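Local coordinates for recombination protein recR (Deinococcus radiodurans, PDB 1VDD), which binds DNA and takes part in homologous recombinational DNA repair, probably together with RecF and RecO, as a ring-shaped assembly, at the interface of chains A and B. Residues are numbered along the deposited sequence; one frame, centred on the assembly and turned at random. Chains: chain A/B, Recombination protein recR.

The interface of chains A and B. Residues chain A 1, 26, 30; chain B 89, 92, 96.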
loop_
_atom_site.group_PDB
_atom_site.type_symbol
_atom_site.label_atom_id
_atom_site.label_comp_id
_atom_site.label_asym_id
_atom_site.label_seq_id
_atom_site.Cartn_x
_atom_site.Cartn_y
_atom_site.Cartn_z
ATOM N N MET A 1 19.680 18.031 9.681
ATOM C CA MET A 1 19.688 19.172 10.640
ATOM C C MET A 1 18.637 20.206 10.225
ATOM O O MET A 1 18.103 20.151 9.116
ATOM C CB MET A 1 21.076 19.831 10.662
ATOM C CG MET A 1 22.247 18.868 10.859
ATOM S SD MET A 1 22.337 18.127 12.507
ATOM C CE MET A 1 23.568 19.187 13.311
ATOM N N GLN A 26 8.022 18.720 6.004
ATOM C CA GLN A 26 9.157 19.393 5.415
ATOM C C GLN A 26 8.875 19.553 3.924
ATOM O O GLN A 26 9.016 20.635 3.359
ATOM C CB GLN A 26 10.421 18.572 5.647
ATOM C CG GLN A 26 11.673 19.250 5.150
ATOM C CD GLN A 26 12.794 18.275 4.944
ATOM O OE1 GLN A 26 13.413 17.813 5.898
ATOM N NE2 GLN A 26 13.050 17.933 3.682
ATOM N N PHE A 30 8.881 23.429 2.158
ATOM C CA PHE A 30 9.688 23.822 1.012
ATOM C C PHE A 30 8.882 24.106 -0.251
ATOM O O PHE A 30 9.422 24.561 -1.262
ATOM C CB PHE A 30 10.743 22.757 0.752
ATOM C CG PHE A 30 11.868 22.794 1.730
ATOM C CD1 PHE A 30 12.438 21.623 2.198
ATOM C CD2 PHE A 30 12.351 24.015 2.196
ATOM C CE1 PHE A 30 13.475 21.665 3.120
ATOM C CE2 PHE A 30 13.388 24.075 3.116
ATOM C CZ PHE A 30 13.956 22.899 3.584
ATOM N N GLY B 89 16.203 20.288 0.418
ATOM C CA GLY B 89 15.914 19.150 1.274
ATOM C C GLY B 89 17.043 18.132 1.320
ATOM O O GLY B 89 17.076 17.288 2.211
ATOM N N ILE B 92 19.685 18.965 4.086
ATOM C CA ILE B 92 19.196 18.464 5.361
ATOM C C ILE B 92 19.608 17.000 5.477
ATOM O O ILE B 92 20.099 16.558 6.515
ATOM C CB ILE B 92 17.657 18.476 5.416
ATOM C CG1 ILE B 92 17.108 19.889 5.178
ATOM C CG2 ILE B 92 17.198 17.892 6.738
ATOM C CD1 ILE B 92 17.342 20.875 6.321
ATOM N N ARG B 96 22.055 15.375 8.135
ATOM C CA ARG B 96 21.626 14.447 9.175
ATOM C C ARG B 96 22.663 13.340 9.208
ATOM O O ARG B 96 22.766 12.594 10.173
ATOM C CB ARG B 96 20.275 13.817 8.852
ATOM C CG ARG B 96 19.067 14.729 8.911
ATOM C CD ARG B 96 17.816 13.884 9.103
ATOM N NE ARG B 96 16.573 14.600 8.836
ATOM C CZ ARG B 96 16.047 14.771 7.622
ATOM N NH1 ARG B 96 16.656 14.280 6.542
ATOM N NH2 ARG B 96 14.888 15.416 7.487
#
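A:Gln26 and B:Arg96 meet tip to tip where the N-terminal helix-hairpin-helix region of one RecR subunit docks against the Toprim domain of the next, within the two-fold interface of the ring-shaped protein. The amide oxygen OE1 of A:Gln26 lies 3.2 Å from the terminal guanidinium nitrogen NH2 of B:Arg96. Amide and guanidinium planes are nearly parallel (11° apart) but offset, OE1 lying above the guanidinium plane, which fits the bent angle of 121° at the hydrogen and the weakness of this hydrogen bond. On the other branch of the amide, NE2 of A:Gln26 stands 3.9 Å from CA of B:Gly89, a position without a side chain to hold it off. A:Phe30, one helical turn after A:Gln26 in helix 22-32, brings ring atom CE1 to 4.0 Å from that same CA, a loose apolar touch. A:Met1 runs past helix 88-95, with its backbone nitrogen 3.4 Å from CG of B:Arg96 and its carbonyl oxygen beside B:Ile92, but it is poorly ordered and its close approaches are doubtful evidence.

Two features position the polar pair. A:Gln26 has CG anti to the backbone N (chi1 -176°) and an extended chain beyond it, which carries the amide across to chain B. Over the guanidinium face of B:Arg96 toward which OE1 is displaced, methyl CG2 of B:Ile92 sits 3.4 Å above the plane and over its centre. The same CG2 is 3.9 Å from OE1 of A:Gln26, the two side chains running antiparallel. An alanine in place of B:Ile92 would probably leave the guanidinium freer to turn away from the amide and open a gap beside OE1 between the chains.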